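Local structure of guanine deaminase (Escherichia coli, 6OHB) at residues P208-A211 with P212-S215; Y258-V261 with Y262-G266; G331-N335 with M336-L340; T21-N24 with P25-A29; I377-L381 with P382-A386. The protein catalyses the zinc-dependent hydrolytic deamination of guanine to xanthine and ammonia, the first step of guanine degradation. One frame throughout, in Å; residues are numbered along the deposited sequence.

Contact 1. Residues P208-A211 with P212-S215; sequences PRFA and PTSS
The carbonyl oxygen of Phe210 is gripped from two quarters: Thr213 N makes a weak hydrogen bond to Phe210 O at 3.3 Å, bent to 138° at the hydrogen, and a water donates to the same oxygen. That water is shared with Thr213 OG1 and donates to Ser214 OG at 2.7 Å, tying three residues of the bend to one point; its approaches to Phe210 O and Thr213 OG1 are modelled so short that their lengths are doubtful. Ser214 OG has a second partner in Gln218. One residue further on, Ser214 N gives Ala211 O a straighter bond of 3.1 Å (166°), the N-H arriving well above the carbonyl plane. Phe210 CG sits between the backbone N and the carbonyl carbon (chi1 49°), which swings the ring back over the turn: its CE2 lies 3.5 Å from Thr213 CG2, while the Pro212 ring crosses the aromatic side chain at about a right angle. Arg209 CG rests over one face of the Phe210 ring, near its rim, and the guanidinium goes on to a salt bridge with Glu110. Tyr258 and Tyr262 of helix 258-264 cover Phe210 from outside the loop. Arg209 and Phe210 are probably substrate-binding residues, as in related enzymes, and the turn joins strand 203-208 to helix 216-228, a strand-to-helix loop at the active-site mouth of an amidohydrolase barrel.

Contact 2. Residues Y258-V261 with Y262-G266; sequences YLDV and YHQYG
Asp260 and Gln264 face each other one turn apart on helix 258-264, which ends in a Schellman motif with Gly266, at positive phi, as its C-prime residue. Gln264 NE2 donates to Asp260 OD1 at 3.0 Å and 167°; the oxygen lies almost in the amide plane and is met on its syn side, though tilted from the carboxylate plane. Gln264 is folded back at chi2 (-49°), which turns its amide toward the carboxylate. Asp260 OD1 also takes a salt bridge from Arg287, and that pair of partners would help keep the aspartate ionised. Along the backbone, Gln264 N bonds to Asp260 O at 2.9 Å and His263 N to Leu259 O, whereas Tyr265 N reaches Val261 O only weakly as the helix runs out; Gly266 N then closes on His263 O at 3.0 Å, and Tyr262 O accepts from the backbone N just past Gly266. The rings of Tyr258 and Tyr262 lie side by side, pointing the same way, with planes 29° apart and little overlap. Their hydroxyls find partners elsewhere: Tyr258 OH is bonded to Glu244, Tyr262 OH to the carbonyl of His237. His263 ND1 is satisfied by Thr268. At the helix C-terminus, the Tyr265 ring edge meets the backbone, its CD2 only 3.1 Å from Val261 O.

Contact 3. Residues G331-N335 with M336-L340; sequences GTTFN and MLQTL
With CG of Asn335 opposite its own backbone nitrogen (chi1 -168°), the amide folds forward over the first turn of helix 336-349, and a similar torsion in Thr333 (chi1 -174°) sends OG1 toward Gln338. Asn335 is the N-cap: Gln338 N donates to Asn335 OD1 at 3.2 Å and 155°, on a lone pair in the carbonyl plane. The same Asn335 OD1 is 3.1 Å from Leu337 CB. Its ND2 is held by Asn133, which fixes the rotation of the amide with the oxygen facing the helix. The main-chain oxygen of Asn335 is gripped twice by one residue, Thr339 OG1 at 2.9 Å and Thr339 N at 3.1 Å reaching it from opposite faces of its plane. Thr333 adds an ST turn, Asn335 N donating to Thr333 OG1 at 3.1 Å, while that hydroxyl passes its own hydrogen to Gln338 OE1, 2.6 Å away. Phe334, between the two polar residues, turns from the helix and packs on Leu398 of the second subunit. Since Thr333 accepts from the N-cap backbone and donates to the glutamine carbonyl, a chain of directed bonds sets which end of the Gln338 amide faces the loop.

Contact 4. Residues T21-N24 with P25-A29; sequences TIDN and PEEIA
Glu27 reaches back over the loop between strands 14-18 and 32-35, where Asn24 to Glu27 form a type I beta turn leading into a short run with helical backbone angles. The turn's hydrogen bond runs from Glu27 N to Asn24 O (3.0 Å, 159°). Two more bonds converge on the carboxylate: Asn24 N meets Glu27 OE2 at 3.0 Å on its anti side, and Asp23 N comes to that oxygen from above the carboxylate plane, at 3.2 Å. The Glu27 chain, extended beyond CG, lies alongside the loop, so that one side-chain oxygen collects two successive peptide N-H groups and fastens the bend. The second kind of contact is a close pair of acids. Asp23 OD1 stands 2.6 Å from Glu27 OE2, the carboxylate planes 66° apart, a closeness that would probably raise the pKa of one of the acids; Lys319 offers Asp23 only a long, weak ion pair. Apolar contacts make up the third group, on the buried side against Trp316 and Tyr361. Ile22 slides past Glu27 in the opposite direction, CG2 lying 3.6 Å from Glu27 CB. It crosses Ile28 at about a right angle, with Ile22 CD1 against Ile28 CG1 at 3.6 Å.

Contact 5. Residues I377-L381 with P382-A386; sequences IGNFL and PGKEA
Lys384 CB lies 3.3 Å from Leu381 O, the carbonyl that also accepts Lys384 N (3.1 Å, 162°) and so closes a type II beta turn from Leu381 to Lys384. CG stays beside this oxygen, at 3.2 Å from Leu381 O. The chain bends at chi2 (-65°) and again at chi4, and runs through the inside of the loop: Lys384 CD passes the backbone N of Ile377 at 3.9 Å, and CE lies near Asn379 OD1. At the tip, Lys384 NZ donates to Asn379 OD1 at 2.6 Å and to Ile377 O at 3.2 Å, coming from above both carbonyl planes. A water accepts from Lys384 NZ at 3.0 Å and also from Asn379 ND2, bridging lysine and amide, and Asp374 O is a further acceptor for NZ. The ammonium is thus surrounded by neutral oxygens, which would partly offset the cost of burying its charge. Ile377 CG2 packs against the side chain of Glu385, whose carboxylate forms salt bridges with Arg162 and Arg201. The loop leads from helix 365-370 to strand 388-391. Gly383 and Lys384 bond through the backbone to Val47 in strand 46-50, Phe380 packs on strand 73-84, and Asn379 leans on helix 365-370.

In the fold
Contacts 1 and 2 belong together: their centres are about 12 Å apart and they touch, the tyrosines of helix 258-264 backing the loop 208-215 beside the probable substrate site. Contacts 3 and 5 are likewise largely buried, but contact 3 caps a helix near the subunit interface, whereas contact 5 coils round a lysine on the other side of the chain's centre from contact 1. Contact 4 is the more exposed one, with carboxylates toward the solvent and isoleucines inward; it and contact 5, whose nearest atoms are about 6 Å apart, lie away from the annotated sites. Water links atoms in contacts 1 and 5, while contacts 2, 3 and 4 combine backbone bonds with direct side-chain ones.

Contact 1. Residues P208-A211 with P212-S215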
loop_
_atom_site.group_PDB
_atom_site.type_symbol
_atom_site.label_atom_id
_atom_site.label_comp_id
_atom_site.label_asym_id
_atom_site.label_seq_id
_atom_site.Cartn_x
_atom_site.Cartn_y
_atom_site.Cartn_z
ATOM N N PRO A 208 0.692 24.794 -16.931
ATOM C CA PRO A 208 -0.753 24.737 -17.186
ATOM C C PRO A 208 -1.296 23.436 -16.612
ATOM O O PRO A 208 -0.710 22.370 -16.819
ATOM C CB PRO A 208 -0.852 24.773 -18.715
ATOM C CG PRO A 208 0.470 24.207 -19.194
ATOM C CD PRO A 208 1.497 24.524 -18.140
ATOM N N ARG A 209 -2.414 23.524 -15.884
ATOM C CA ARG A 209 -2.958 22.337 -15.230
ATOM C C ARG A 209 -3.199 21.227 -16.245
ATOM O O ARG A 209 -2.578 20.159 -16.178
ATOM C CB ARG A 209 -4.248 22.676 -14.477
ATOM C CG ARG A 209 -4.739 21.522 -13.608
ATOM C CD ARG A 209 -5.995 21.864 -12.832
ATOM N NE ARG A 209 -5.776 22.894 -11.823
ATOM C CZ ARG A 209 -5.463 22.650 -10.555
ATOM N NH1 ARG A 209 -5.324 21.399 -10.126
ATOM N NH2 ARG A 209 -5.291 23.659 -9.713
ATOM N N PHE A 210 -4.088 21.472 -17.201
ATOM C CA PHE A 210 -4.203 20.656 -18.403
ATOM C C PHE A 210 -4.957 21.468 -19.452
ATOM O O PHE A 210 -5.393 22.596 -19.198
ATOM C CB PHE A 210 -4.883 19.305 -18.126
ATOM C CG PHE A 210 -6.172 19.400 -17.341
ATOM C CD1 PHE A 210 -6.368 18.618 -16.215
ATOM C CD2 PHE A 210 -7.182 20.256 -17.730
ATOM C CE1 PHE A 210 -7.544 18.694 -15.495
ATOM C CE2 PHE A 210 -8.362 20.333 -17.014
ATOM C CZ PHE A 210 -8.541 19.554 -15.896
ATOM N N ALA A 211 -5.098 20.885 -20.639
ATOM C CA ALA A 211 -5.729 21.603 -21.744
ATOM C C ALA A 211 -7.187 21.979 -21.480
ATOM O O ALA A 211 -7.579 23.094 -21.868
ATOM C CB ALA A 211 -5.599 20.779 -23.032
ATOM N N PRO A 212 -8.027 21.137 -20.856
ATOM C CA PRO A 212 -9.415 21.565 -20.601
ATOM C C PRO A 212 -9.550 22.903 -19.894
ATOM O O PRO A 212 -10.458 23.672 -20.229
ATOM C CB PRO A 212 -9.968 20.422 -19.743
ATOM C CG PRO A 212 -9.257 19.224 -20.243
ATOM C CD PRO A 212 -7.871 19.684 -20.645
ATOM N N THR A 213 -8.671 23.222 -18.946
ATOM C CA THR A 213 -8.827 24.435 -18.157
ATOM C C THR A 213 -7.977 25.586 -18.679
ATOM O O THR A 213 -7.793 26.580 -17.971
ATOM C CB THR A 213 -8.498 24.172 -16.685
ATOM O OG1 THR A 213 -7.281 23.419 -16.582
ATOM C CG2 THR A 213 -9.632 23.420 -15.998
ATOM N N SER A 214 -7.487 25.498 -19.909
ATOM C CA SER A 214 -6.737 26.598 -20.496
ATOM C C SER A 214 -7.303 26.938 -21.864
ATOM O O SER A 214 -7.399 26.069 -22.737
ATOM C CB SER A 214 -5.249 26.239 -20.606
ATOM O OG SER A 214 -4.645 26.216 -19.320
ATOM N N SER A 215 -7.647 28.208 -22.049
ATOM C CA SER A 215 -8.117 28.707 -23.328
ATOM C C SER A 215 -6.984 28.673 -24.355
ATOM O O SER A 215 -5.810 28.551 -23.994
ATOM C CB SER A 215 -8.638 30.132 -23.168
ATOM O OG SER A 215 -7.580 31.011 -22.832
HETATM O O HOH W 1 -5.163 24.339 -17.494
#

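Contact 2. Residues Y258-V261 with Y262-G266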
loop_
_atom_site.group_PDB
_atom_site.type_symbol
_atom_site.label_atom_id
_atom_site.label_comp_id
_atom_site.label_asym_id
_atom_site.label_seq_id
_atom_site.Cartn_x
_atom_site.Cartn_y
_atom_site.Cartn_z
ATOM N N TYR A 258 -4.826 14.674 -27.841
ATOM C CA TYR A 258 -4.471 15.399 -26.625
ATOM C C TYR A 258 -3.039 15.931 -26.685
ATOM O O TYR A 258 -2.799 17.134 -26.511
ATOM C CB TYR A 258 -4.669 14.475 -25.421
ATOM C CG TYR A 258 -4.855 15.146 -24.074
ATOM C CD1 TYR A 258 -4.440 16.454 -23.850
ATOM C CD2 TYR A 258 -5.423 14.449 -23.013
ATOM C CE1 TYR A 258 -4.599 17.052 -22.608
ATOM C CE2 TYR A 258 -5.585 15.035 -21.774
ATOM C CZ TYR A 258 -5.173 16.335 -21.574
ATOM O OH TYR A 258 -5.342 16.912 -20.336
ATOM N N LEU A 259 -2.065 15.044 -26.906
ATOM C CA LEU A 259 -0.669 15.475 -26.905
ATOM C C LEU A 259 -0.392 16.499 -27.998
ATOM O O LEU A 259 0.480 17.365 -27.835
ATOM C CB LEU A 259 0.255 14.264 -27.063
ATOM C CG LEU A 259 1.757 14.544 -27.234
ATOM C CD1 LEU A 259 2.327 15.313 -26.049
ATOM C CD2 LEU A 259 2.534 13.260 -27.472
ATOM N N ASP A 260 -1.125 16.432 -29.110
ATOM C CA ASP A 260 -0.867 17.363 -30.199
ATOM C C ASP A 260 -1.270 18.789 -29.853
ATOM O O ASP A 260 -0.716 19.729 -30.431
ATOM C CB ASP A 260 -1.580 16.917 -31.473
ATOM C CG ASP A 260 -1.170 17.740 -32.682
ATOM O OD1 ASP A 260 -0.075 17.487 -33.231
ATOM O OD2 ASP A 260 -1.942 18.642 -33.078
ATOM N N VAL A 261 -2.193 18.977 -28.910
ATOM C CA VAL A 261 -2.495 20.329 -28.446
ATOM C C VAL A 261 -1.258 20.952 -27.811
ATOM O O VAL A 261 -0.905 22.101 -28.099
ATOM C CB VAL A 261 -3.682 20.316 -27.467
ATOM C CG1 VAL A 261 -4.053 21.743 -27.079
ATOM C CG2 VAL A 261 -4.864 19.584 -28.078
ATOM N N TYR A 262 -0.577 20.195 -26.943
ATOM C CA TYR A 262 0.641 20.701 -26.322
ATOM C C TYR A 262 1.752 20.857 -27.347
ATOM O O TYR A 262 2.512 21.832 -27.305
ATOM C CB TYR A 262 1.098 19.757 -25.209
ATOM C CG TYR A 262 0.131 19.612 -24.064
ATOM C CD1 TYR A 262 -0.388 20.727 -23.415
ATOM C CD2 TYR A 262 -0.263 18.355 -23.629
ATOM C CE1 TYR A 262 -1.278 20.588 -22.363
ATOM C CE2 TYR A 262 -1.149 18.205 -22.580
ATOM C CZ TYR A 262 -1.654 19.321 -21.951
ATOM O OH TYR A 262 -2.535 19.162 -20.907
ATOM N N HIS A 263 1.840 19.917 -28.291
ATOM C CA HIS A 263 2.914 19.933 -29.280
ATOM C C HIS A 263 2.812 21.140 -30.206
ATOM O O HIS A 263 3.827 21.779 -30.508
ATOM C CB HIS A 263 2.899 18.631 -30.083
ATOM C CG HIS A 263 3.991 18.530 -31.102
ATOM N ND1 HIS A 263 5.323 18.431 -30.760
ATOM C CD2 HIS A 263 3.949 18.499 -32.455
ATOM C CE1 HIS A 263 6.053 18.350 -31.858
ATOM N NE2 HIS A 263 5.243 18.388 -32.900
ATOM N N GLN A 264 1.600 21.460 -30.680
ATOM C CA GLN A 264 1.436 22.588 -31.594
ATOM C C GLN A 264 1.730 23.913 -30.906
ATOM O O GLN A 264 2.147 24.871 -31.565
ATOM C CB GLN A 264 0.023 22.606 -32.185
ATOM C CG GLN A 264 -0.292 21.449 -33.131
ATOM C CD GLN A 264 0.772 21.229 -34.195
ATOM O OE1 GLN A 264 1.269 22.177 -34.807
ATOM N NE2 GLN A 264 1.124 19.967 -34.423
ATOM N N TYR A 265 1.512 23.996 -29.593
ATOM C CA TYR A 265 1.891 25.168 -28.821
ATOM C C TYR A 265 3.332 25.092 -28.316
ATOM O O TYR A 265 3.681 25.793 -27.359
ATOM C CB TYR A 265 0.924 25.368 -27.651
ATOM C CG TYR A 265 -0.424 25.920 -28.061
ATOM C CD1 TYR A 265 -0.561 27.240 -28.477
ATOM C CD2 TYR A 265 -1.560 25.121 -28.035
ATOM C CE1 TYR A 265 -1.790 27.747 -28.855
ATOM C CE2 TYR A 265 -2.795 25.619 -28.414
ATOM C CZ TYR A 265 -2.905 26.932 -28.822
ATOM O OH TYR A 265 -4.136 27.426 -29.196
ATOM N N GLY A 266 4.163 24.254 -28.930
ATOM C CA GLY A 266 5.583 24.182 -28.602
ATOM C C GLY A 266 5.896 23.896 -27.148
ATOM O O GLY A 266 6.864 24.447 -26.606
#

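Contact 3. Residues G331-N335 with M336-L340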
loop_
_atom_site.group_PDB
_atom_site.type_symbol
_atom_site.label_atom_id
_atom_site.label_comp_id
_atom_site.label_asym_id
_atom_site.label_seq_id
_atom_site.Cartn_x
_atom_site.Cartn_y
_atom_site.Cartn_z
ATOM N N GLY A 331 -3.109 10.865 -4.683
ATOM C CA GLY A 331 -2.335 9.865 -3.986
ATOM C C GLY A 331 -2.366 10.089 -2.487
ATOM O O GLY A 331 -2.645 11.183 -1.992
ATOM N N THR A 332 -2.087 9.018 -1.747
ATOM C CA THR A 332 -2.224 9.031 -0.299
ATOM C C THR A 332 -0.893 9.034 0.444
ATOM O O THR A 332 -0.896 9.084 1.677
ATOM C CB THR A 332 -3.084 7.848 0.171
ATOM O OG1 THR A 332 -2.656 6.641 -0.469
ATOM C CG2 THR A 332 -4.557 8.101 -0.147
ATOM N N THR A 333 0.239 8.919 -0.247
ATOM C CA THR A 333 1.511 8.853 0.458
ATOM C C THR A 333 2.564 9.718 -0.228
ATOM O O THR A 333 2.578 9.839 -1.455
ATOM C CB THR A 333 1.993 7.400 0.580
ATOM O OG1 THR A 333 3.169 7.356 1.394
ATOM C CG2 THR A 333 2.292 6.800 -0.791
ATOM N N PHE A 334 3.428 10.341 0.582
ATOM C CA PHE A 334 4.622 11.025 0.090
ATOM C C PHE A 334 5.777 10.069 -0.178
ATOM O O PHE A 334 6.816 10.508 -0.686
ATOM C CB PHE A 334 5.126 12.067 1.098
ATOM C CG PHE A 334 4.338 13.348 1.126
ATOM C CD1 PHE A 334 3.167 13.446 1.867
ATOM C CD2 PHE A 334 4.791 14.467 0.448
ATOM C CE1 PHE A 334 2.455 14.633 1.912
ATOM C CE2 PHE A 334 4.081 15.656 0.486
ATOM C CZ PHE A 334 2.914 15.738 1.218
ATOM N N ASN A 335 5.631 8.794 0.168
ATOM C CA ASN A 335 6.759 7.877 0.251
ATOM C C ASN A 335 7.023 7.201 -1.086
ATOM O O ASN A 335 6.121 6.592 -1.674
ATOM C CB ASN A 335 6.513 6.824 1.331
ATOM C CG ASN A 335 7.766 6.036 1.666
ATOM O OD1 ASN A 335 8.042 4.998 1.058
ATOM N ND2 ASN A 335 8.539 6.532 2.629
ATOM N N MET A 336 8.275 7.297 -1.545
ATOM C CA MET A 336 8.660 6.729 -2.832
ATOM C C MET A 336 8.668 5.203 -2.800
ATOM O O MET A 336 8.334 4.557 -3.800
ATOM C CB MET A 336 10.038 7.262 -3.236
ATOM C CG MET A 336 10.533 6.833 -4.619
ATOM S SD MET A 336 9.516 7.384 -6.006
ATOM C CE MET A 336 9.058 9.039 -5.493
ATOM N N LEU A 337 9.053 4.605 -1.669
ATOM C CA LEU A 337 9.060 3.147 -1.583
ATOM C C LEU A 337 7.661 2.588 -1.811
ATOM O O LEU A 337 7.475 1.627 -2.571
ATOM C CB LEU A 337 9.625 2.691 -0.234
ATOM C CG LEU A 337 11.043 3.158 0.117
ATOM C CD1 LEU A 337 11.405 2.747 1.537
ATOM C CD2 LEU A 337 12.056 2.615 -0.875
ATOM N N GLN A 338 6.662 3.181 -1.154
ATOM C CA GLN A 338 5.282 2.753 -1.348
ATOM C C GLN A 338 4.807 3.035 -2.770
ATOM O O GLN A 338 4.040 2.246 -3.340
ATOM C CB GLN A 338 4.385 3.444 -0.319
ATOM C CG GLN A 338 4.771 3.113 1.111
ATOM C CD GLN A 338 3.838 3.726 2.137
ATOM O OE1 GLN A 338 3.755 4.946 2.267
ATOM N NE2 GLN A 338 3.135 2.877 2.876
ATOM N N THR A 339 5.252 4.153 -3.361
ATOM C CA THR A 339 4.920 4.437 -4.759
ATOM C C THR A 339 5.432 3.336 -5.678
ATOM O O THR A 339 4.727 2.897 -6.596
ATOM C CB THR A 339 5.485 5.794 -5.183
ATOM O OG1 THR A 339 4.980 6.814 -4.315
ATOM C CG2 THR A 339 5.082 6.119 -6.612
ATOM N N LEU A 340 6.661 2.875 -5.446
ATOM C CA LEU A 340 7.201 1.799 -6.266
ATOM C C LEU A 340 6.482 0.487 -5.987
ATOM O O LEU A 340 6.323 -0.336 -6.893
ATOM C CB LEU A 340 8.700 1.657 -6.023
ATOM C CG LEU A 340 9.569 2.850 -6.422
ATOM C CD1 LEU A 340 10.955 2.708 -5.803
ATOM C CD2 LEU A 340 9.655 2.981 -7.939
#

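Contact 4. Residues T21-N24 with P25-A29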
loop_
_atom_site.group_PDB
_atom_site.type_symbol
_atom_site.label_atom_id
_atom_site.label_comp_id
_atom_site.label_asym_id
_atom_site.label_seq_id
_atom_site.Cartn_x
_atom_site.Cartn_y
_atom_site.Cartn_z
ATOM N N THR A 21 23.261 6.482 -16.594
ATOM C CA THR A 21 21.957 6.267 -17.193
ATOM C C THR A 21 22.049 5.191 -18.266
ATOM O O THR A 21 23.064 5.045 -18.948
ATOM C CB THR A 21 21.404 7.563 -17.797
ATOM O OG1 THR A 21 22.317 8.067 -18.779
ATOM C CG2 THR A 21 21.209 8.620 -16.718
ATOM N N ILE A 22 20.978 4.418 -18.392
ATOM C CA ILE A 22 20.906 3.352 -19.387
ATOM C C ILE A 22 19.700 3.644 -20.274
ATOM O O ILE A 22 19.004 4.643 -20.060
ATOM C CB ILE A 22 20.817 1.974 -18.703
ATOM C CG1 ILE A 22 19.881 2.034 -17.491
ATOM C CG2 ILE A 22 22.203 1.524 -18.233
ATOM C CD1 ILE A 22 18.394 1.917 -17.819
ATOM N N ASP A 23 19.446 2.803 -21.279
ATOM C CA ASP A 23 18.206 2.905 -22.036
ATOM C C ASP A 23 17.393 1.609 -22.057
ATOM O O ASP A 23 16.264 1.613 -22.563
ATOM C CB ASP A 23 18.471 3.390 -23.484
ATOM C CG ASP A 23 19.525 2.591 -24.220
ATOM O OD1 ASP A 23 20.374 1.952 -23.566
ATOM O OD2 ASP A 23 19.520 2.617 -25.474
ATOM N N ASN A 24 17.918 0.509 -21.511
ATOM C CA ASN A 24 17.130 -0.686 -21.304
ATOM C C ASN A 24 17.254 -1.086 -19.840
ATOM O O ASN A 24 18.367 -1.071 -19.288
ATOM C CB ASN A 24 17.594 -1.837 -22.212
ATOM C CG ASN A 24 16.639 -2.108 -23.351
ATOM O OD1 ASN A 24 15.555 -2.655 -23.153
ATOM N ND2 ASN A 24 17.035 -1.710 -24.560
ATOM N N PRO A 25 16.149 -1.430 -19.173
ATOM C CA PRO A 25 16.236 -1.815 -17.752
ATOM C C PRO A 25 17.107 -3.034 -17.511
ATOM O O PRO A 25 17.481 -3.292 -16.359
ATOM C CB PRO A 25 14.773 -2.094 -17.362
ATOM C CG PRO A 25 14.071 -2.350 -18.663
ATOM C CD PRO A 25 14.779 -1.541 -19.701
ATOM N N GLU A 26 17.453 -3.781 -18.562
ATOM C CA GLU A 26 18.324 -4.939 -18.416
ATOM C C GLU A 26 19.771 -4.552 -18.135
ATOM O O GLU A 26 20.514 -5.365 -17.577
ATOM C CB GLU A 26 18.251 -5.811 -19.671
ATOM C CG GLU A 26 17.317 -7.005 -19.546
ATOM C CD GLU A 26 15.899 -6.601 -19.195
ATOM O OE1 GLU A 26 15.206 -6.028 -20.064
ATOM O OE2 GLU A 26 15.479 -6.853 -18.045
ATOM N N GLU A 27 20.193 -3.342 -18.504
ATOM C CA GLU A 27 21.565 -2.935 -18.223
ATOM C C GLU A 27 21.751 -2.362 -16.826
ATOM O O GLU A 27 22.894 -2.066 -16.455
ATOM C CB GLU A 27 22.049 -1.887 -19.225
ATOM C CG GLU A 27 21.375 -1.901 -20.572
ATOM C CD GLU A 27 21.755 -0.682 -21.386
ATOM O OE1 GLU A 27 22.959 -0.361 -21.453
ATOM O OE2 GLU A 27 20.848 -0.036 -21.941
ATOM N N ILE A 28 20.670 -2.184 -16.058
ATOM C CA ILE A 28 20.770 -1.498 -14.772
ATOM C C ILE A 28 21.693 -2.256 -13.825
ATOM O O ILE A 28 22.459 -1.650 -13.066
ATOM C CB ILE A 28 19.369 -1.293 -14.165
ATOM C CG1 ILE A 28 18.573 -0.294 -15.000
ATOM C CG2 ILE A 28 19.466 -0.804 -12.723
ATOM C CD1 ILE A 28 17.129 -0.153 -14.569
ATOM N N ALA A 29 21.652 -3.591 -13.867
ATOM C CA ALA A 29 22.527 -4.380 -13.005
ATOM C C ALA A 29 23.997 -4.095 -13.294
ATOM O O ALA A 29 24.820 -4.040 -12.371
ATOM C CB ALA A 29 22.228 -5.869 -13.174
#

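Contact 5. Residues I377-L381 with P382-A386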
loop_
_atom_site.group_PDB
_atom_site.type_symbol
_atom_site.label_atom_id
_atom_site.label_comp_id
_atom_site.label_asym_id
_atom_site.label_seq_id
_atom_site.Cartn_x
_atom_site.Cartn_y
_atom_site.Cartn_z
ATOM N N ILE A 377 22.366 15.420 -9.862
ATOM C CA ILE A 377 21.961 14.563 -8.757
ATOM C C ILE A 377 21.785 13.142 -9.284
ATOM O O ILE A 377 21.882 12.886 -10.487
ATOM C CB ILE A 377 20.653 15.047 -8.091
ATOM C CG1 ILE A 377 19.505 15.028 -9.105
ATOM C CG2 ILE A 377 20.823 16.437 -7.493
ATOM C CD1 ILE A 377 18.125 15.294 -8.489
ATOM N N GLY A 378 21.512 12.210 -8.375
ATOM C CA GLY A 378 21.074 10.874 -8.737
ATOM C C GLY A 378 22.019 9.762 -8.344
ATOM O O GLY A 378 21.595 8.598 -8.298
ATOM N N ASN A 379 23.287 10.061 -8.085
ATOM C CA ASN A 379 24.222 9.046 -7.616
ATOM C C ASN A 379 25.356 9.747 -6.872
ATOM O O ASN A 379 25.298 10.951 -6.604
ATOM C CB ASN A 379 24.714 8.170 -8.775
ATOM C CG ASN A 379 25.208 8.978 -9.965
ATOM O OD1 ASN A 379 25.638 10.123 -9.824
ATOM N ND2 ASN A 379 25.144 8.379 -11.148
ATOM N N PHE A 380 26.382 8.977 -6.513
ATOM C CA PHE A 380 27.486 9.474 -5.702
ATOM C C PHE A 380 28.742 9.743 -6.530
ATOM O O PHE A 380 29.859 9.606 -6.021
ATOM C CB PHE A 380 27.785 8.493 -4.568
ATOM C CG PHE A 380 26.636 8.303 -3.618
ATOM C CD1 PHE A 380 26.242 9.326 -2.767
ATOM C CD2 PHE A 380 25.938 7.108 -3.587
ATOM C CE1 PHE A 380 25.181 9.154 -1.894
ATOM C CE2 PHE A 380 24.874 6.931 -2.723
ATOM C CZ PHE A 380 24.495 7.952 -1.877
ATOM N N LEU A 381 28.579 10.121 -7.795
ATOM C CA LEU A 381 29.728 10.477 -8.617
ATOM C C LEU A 381 30.338 11.789 -8.123
ATOM O O LEU A 381 29.602 12.718 -7.765
ATOM C CB LEU A 381 29.325 10.623 -10.084
ATOM C CG LEU A 381 28.870 9.384 -10.855
ATOM C CD1 LEU A 381 28.396 9.792 -12.244
ATOM C CD2 LEU A 381 29.983 8.350 -10.946
ATOM N N PRO A 382 31.669 11.888 -8.070
ATOM C CA PRO A 382 32.308 13.153 -7.678
ATOM C C PRO A 382 31.765 14.328 -8.483
ATOM O O PRO A 382 31.501 14.216 -9.683
ATOM C CB PRO A 382 33.792 12.905 -7.971
ATOM C CG PRO A 382 33.957 11.418 -7.825
ATOM C CD PRO A 382 32.647 10.805 -8.282
ATOM N N GLY A 383 31.564 15.454 -7.801
ATOM C CA GLY A 383 30.971 16.623 -8.407
ATOM C C GLY A 383 29.462 16.740 -8.270
ATOM O O GLY A 383 28.930 17.846 -8.415
ATOM N N LYS A 384 28.755 15.641 -7.999
ATOM C CA LYS A 384 27.304 15.698 -7.857
ATOM C C LYS A 384 26.894 16.399 -6.565
ATOM O O LYS A 384 27.626 16.407 -5.571
ATOM C CB LYS A 384 26.703 14.293 -7.868
ATOM C CG LYS A 384 26.817 13.567 -9.189
ATOM C CD LYS A 384 26.015 14.259 -10.266
ATOM C CE LYS A 384 25.904 13.370 -11.486
ATOM N NZ LYS A 384 24.960 12.245 -11.223
ATOM N N GLU A 385 25.700 16.988 -6.587
ATOM C CA GLU A 385 25.160 17.615 -5.389
ATOM C C GLU A 385 24.806 16.554 -4.352
ATOM O O GLU A 385 24.236 15.508 -4.675
ATOM C CB GLU A 385 23.947 18.471 -5.748
ATOM C CG GLU A 385 24.314 19.567 -6.741
ATOM C CD GLU A 385 23.121 20.313 -7.300
ATOM O OE1 GLU A 385 21.966 19.891 -7.051
ATOM O OE2 GLU A 385 23.352 21.322 -8.003
ATOM N N ALA A 386 25.163 16.826 -3.098
ATOM C CA ALA A 386 25.094 15.820 -2.036
ATOM C C ALA A 386 23.710 15.834 -1.382
ATOM O O ALA A 386 23.512 16.292 -0.257
ATOM C CB ALA A 386 26.207 16.052 -1.018
HETATM O O HOH W 2 25.083 10.383 -13.566
#